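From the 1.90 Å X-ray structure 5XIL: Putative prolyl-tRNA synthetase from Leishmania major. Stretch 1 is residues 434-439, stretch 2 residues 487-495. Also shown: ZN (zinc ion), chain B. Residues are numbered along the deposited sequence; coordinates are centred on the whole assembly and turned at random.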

ATOM      1  N   LEU A 434      -4.971  24.736 -29.185  1.00 12.12           N
ATOM      2  CA  LEU A 434      -4.321  23.848 -30.154  1.00 14.40           C
ATOM      3  C   LEU A 434      -3.973  24.656 -31.367  1.00 14.39           C
ATOM      4  O   LEU A 434      -4.840  25.296 -31.963  1.00 14.94           O
ATOM      5  N   ALA A 435      -2.696  24.706 -31.699  1.00 15.45           N
ATOM      6  CA  ALA A 435      -2.219  25.557 -32.769  1.00 15.31           C
ATOM      7  C   ALA A 435      -1.220  24.779 -33.648  1.00 16.29           C
ATOM      8  O   ALA A 435      -0.570  23.822 -33.167  1.00 14.15           O
ATOM      9  N   PRO A 436      -1.081  25.197 -34.926  1.00 17.31           N
ATOM     10  CA  PRO A 436      -0.153  24.555 -35.871  1.00 15.92           C
ATOM     11  C   PRO A 436       1.229  24.953 -35.501  1.00 15.66           C
ATOM     12  O   PRO A 436       1.464  26.117 -35.146  1.00 14.73           O
ATOM     13  N   TRP A 437       2.164  24.010 -35.566  1.00 15.33           N
ATOM     14  CA  TRP A 437       3.569  24.275 -35.157  1.00 15.44           C
ATOM     15  C   TRP A 437       4.505  23.561 -36.148  1.00 15.82           C
ATOM     16  O   TRP A 437       4.175  22.477 -36.620  1.00 14.53           O
ATOM     17  N   CYS A 438       5.618  24.194 -36.556  1.00 18.01           N
ATOM     18  CA  CYS A 438       6.527  23.512 -37.515  1.00 19.69           C
ATOM     19  C   CYS A 438       7.420  22.501 -36.816  1.00 22.25           C
ATOM     20  O   CYS A 438       8.030  21.631 -37.459  1.00 25.62           O
ATOM     21  N   GLY A 439       7.520  22.619 -35.502  1.00 20.71           N
ATOM     22  CA  GLY A 439       8.319  21.736 -34.709  1.00 20.86           C
ATOM     23  C   GLY A 439       9.619  22.324 -34.244  1.00 20.74           C
ATOM     24  O   GLY A 439      10.371  21.669 -33.513  1.00 18.87           O
ATOM     25  N   PRO A 487      -5.687  18.900 -41.318  1.00 27.09           N
ATOM     26  CA  PRO A 487      -4.213  18.772 -41.462  1.00 26.18           C
ATOM     27  C   PRO A 487      -3.486  19.998 -41.016  1.00 25.92           C
ATOM     28  O   PRO A 487      -3.851  21.124 -41.394  1.00 25.41           O
ATOM     29  N   ALA A 488      -2.429  19.828 -40.226  1.00 25.28           N
ATOM     30  CA  ALA A 488      -1.623  20.977 -39.812  1.00 21.58           C
ATOM     31  C   ALA A 488      -0.911  21.711 -40.974  1.00 22.96           C
ATOM     32  O   ALA A 488      -0.777  22.946 -40.969  1.00 23.03           O
ATOM     33  N   GLU A 489      -0.475  20.917 -41.941  1.00 27.04           N
ATOM     34  CA  GLU A 489       0.249  21.309 -43.164  1.00 31.25           C
ATOM     35  C   GLU A 489      -0.429  22.394 -43.975  1.00 31.31           C
ATOM     36  O   GLU A 489       0.243  23.164 -44.660  1.00 28.42           O
ATOM     37  N   GLY A 490      -1.757  22.465 -43.906  1.00 28.73           N
ATOM     38  CA  GLY A 490      -2.486  23.589 -44.499  1.00 27.27           C
ATOM     39  C   GLY A 490      -2.233  24.951 -43.870  1.00 26.68           C
ATOM     40  O   GLY A 490      -2.727  25.985 -44.337  1.00 25.54           O
ATOM     41  N   HIS A 491      -1.478  24.999 -42.785  1.00 23.15           N
ATOM     42  CA  HIS A 491      -1.362  26.213 -42.050  1.00 21.86           C
ATOM     43  C   HIS A 491       0.075  26.563 -41.895  1.00 21.84           C
ATOM     44  O   HIS A 491       0.908  25.690 -41.854  1.00 23.15           O
ATOM     45  N   GLU A 492       0.342  27.828 -41.656  1.00 22.88           N
ATOM     46  CA  GLU A 492       1.633  28.257 -41.213  1.00 24.73           C
ATOM     47  C   GLU A 492       1.845  27.995 -39.751  1.00 23.38           C
ATOM     48  O   GLU A 492       0.893  27.981 -38.966  1.00 18.27           O
ATOM     49  N   CYS A 493       3.099  27.789 -39.363  1.00 19.23           N
ATOM     50  CA  CYS A 493       3.406  27.763 -37.925  1.00 19.80           C
ATOM     51  C   CYS A 493       2.829  28.997 -37.186  1.00 20.76           C
ATOM     52  O   CYS A 493       2.812  30.096 -37.704  1.00 17.72           O
ATOM     53  N   ILE A 494       2.348  28.810 -35.941  1.00 19.05           N
ATOM     54  CA  ILE A 494       1.553  29.851 -35.257  1.00 18.57           C
ATOM     55  C   ILE A 494       2.275  31.115 -34.863  1.00 19.85           C
ATOM     56  O   ILE A 494       1.613  32.163 -34.697  1.00 18.40           O
ATOM     57  N   CYS A 495       3.592  31.063 -34.648  1.00 21.07           N
ATOM     58  CA  CYS A 495       4.281  32.185 -34.076  1.00 22.72           C
ATOM     59  C   CYS A 495       4.201  33.412 -34.981  1.00 21.99           C
ATOM     60  O   CYS A 495       4.041  33.325 -36.193  1.00 20.90           O
TER

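What ties the two stretches together most firmly? A zinc ion does, held by Cys 438 SG at 2.3 Å and Cys 493 SG at 2.4 Å, with two further ligand atoms from elsewhere in the structure. Both CA-to-CB bonds point sideways, and the rotamers differ, p for Cys 438 and t for Cys 493. Sharing the metal leaves Cys 438 SG 3.9 Å from Cys 493 SG, too far for a disulfide.

Which hydrogen bonds join the stretches? Cys 438 N donates to Cys 493 SG at 3.5 Å, so this sulfur serves both the zinc and a backbone amide. Two residues back on stretch 1 and one forward on stretch 2, Ile 494 N donates to Pro 436 O at 2.9 Å, joining the backbones directly.

How does Trp 437 fit if its CA-to-CB bond points away? Its chi1 is t, and the ring offers its edge to the sulfur, with CD1 3.9 Å from Cys 493 SG.

What fills the space beyond the zinc? Pro 436, the most covered residue, has its CA-to-CB bond toward stretch 2; its CG lies 3.6 Å from His 491 CB and its CB 3.6 Å from Glu 492 O. The CA-to-CB bond of His 491 (chi1 m) is likewise toward stretch 1. Farther along, Ala 435 CB meets Ile 494 CG1 at 3.9 Å, the isoleucine adopting chi1 t and chi2 p.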

ATOM      1  CB  LEU A 434      -5.301  22.740 -30.567  1.00 15.76           C
ATOM      2  CG  LEU A 434      -5.345  21.501 -29.766  1.00 21.17           C
ATOM      3  CD1 LEU A 434      -6.487  20.658 -30.335  1.00 26.50           C
ATOM      4  CD2 LEU A 434      -4.012  20.743 -29.859  1.00 19.73           C
ATOM      5  CB  ALA A 435      -1.515  26.777 -32.171  1.00 16.87           C
ATOM      6  CB  PRO A 436      -0.494  25.177 -37.226  1.00 17.50           C
ATOM      7  CG  PRO A 436      -1.859  25.782 -37.044  1.00 18.26           C
ATOM      8  CD  PRO A 436      -1.978  26.165 -35.597  1.00 17.75           C
ATOM      9  CB  TRP A 437       3.779  23.705 -33.769  1.00 15.42           C
ATOM     10  CG  TRP A 437       5.136  23.891 -33.175  1.00 17.76           C
ATOM     11  CD1 TRP A 437       5.946  25.003 -33.246  1.00 19.65           C
ATOM     12  CD2 TRP A 437       5.867  22.929 -32.435  1.00 16.95           C
ATOM     13  NE1 TRP A 437       7.124  24.791 -32.551  1.00 20.69           N
ATOM     14  CE2 TRP A 437       7.102  23.525 -32.050  1.00 18.27           C
ATOM     15  CE3 TRP A 437       5.631  21.618 -32.088  1.00 16.01           C
ATOM     16  CZ2 TRP A 437       8.038  22.865 -31.288  1.00 18.68           C
ATOM     17  CZ3 TRP A 437       6.544  20.989 -31.325  1.00 16.08           C
ATOM     18  CH2 TRP A 437       7.748  21.593 -30.938  1.00 17.59           C
ATOM     19  CB  CYS A 438       7.414  24.541 -38.275  1.00 19.78           C
ATOM     20  SG  CYS A 438       8.516  25.450 -37.202  1.00 23.04           S
ATOM     21  CB  PRO A 487      -4.019  18.552 -42.988  1.00 28.63           C
ATOM     22  CG  PRO A 487      -5.318  17.935 -43.426  1.00 26.50           C
ATOM     23  CD  PRO A 487      -6.374  18.641 -42.615  1.00 27.13           C
ATOM     24  CB  ALA A 488      -0.575  20.501 -38.818  1.00 22.53           C
ATOM     25  CB  GLU A 489       0.409  20.075 -44.093  1.00 35.49           C
ATOM     26  CG  GLU A 489       1.082  18.903 -43.407  1.00 43.82           C
ATOM     27  CD  GLU A 489       0.131  18.008 -42.600  1.00 49.52           C
ATOM     28  OE1 GLU A 489      -1.099  18.128 -42.718  1.00 57.76           O
ATOM     29  OE2 GLU A 489       0.616  17.169 -41.818  1.00 64.32           O
ATOM     30  CB  HIS A 491      -1.942  26.003 -40.618  1.00 20.94           C
ATOM     31  CG  HIS A 491      -3.412  25.860 -40.616  1.00 19.34           C
ATOM     32  ND1 HIS A 491      -4.243  26.933 -40.800  1.00 20.39           N
ATOM     33  CD2 HIS A 491      -4.206  24.769 -40.536  1.00 20.64           C
ATOM     34  CE1 HIS A 491      -5.497  26.512 -40.830  1.00 20.92           C
ATOM     35  NE2 HIS A 491      -5.507  25.208 -40.640  1.00 19.94           N
ATOM     36  CB  GLU A 492       1.820  29.750 -41.433  1.00 27.66           C
ATOM     37  CG  GLU A 492       1.697  30.111 -42.898  1.00 34.85           C
ATOM     38  CD  GLU A 492       0.229  30.011 -43.400  1.00 40.50           C
ATOM     39  OE1 GLU A 492      -0.747  30.340 -42.640  1.00 40.21           O
ATOM     40  OE2 GLU A 492       0.035  29.547 -44.544  1.00 47.06           O
ATOM     41  CB  CYS A 493       4.906  27.604 -37.779  1.00 19.86           C
ATOM     42  SG  CYS A 493       5.529  27.644 -36.134  1.00 21.71           S
ATOM     43  CB  ILE A 494       0.831  29.254 -33.990  1.00 18.37           C
ATOM     44  CG1 ILE A 494      -0.253  30.211 -33.398  1.00 18.61           C
ATOM     45  CG2 ILE A 494       1.907  28.901 -32.947  1.00 17.25           C
ATOM     46  CD1 ILE A 494      -1.287  30.669 -34.424  1.00 17.20           C
ATOM     47  CB  CYS A 495       5.745  31.943 -33.635  1.00 27.62           C
ATOM     48  SG  CYS A 495       6.741  31.015 -34.770  1.00 36.18           S
TER
HETATM   49 ZN    ZN B1001       7.822  27.609 -36.750  1.00 16.72          ZN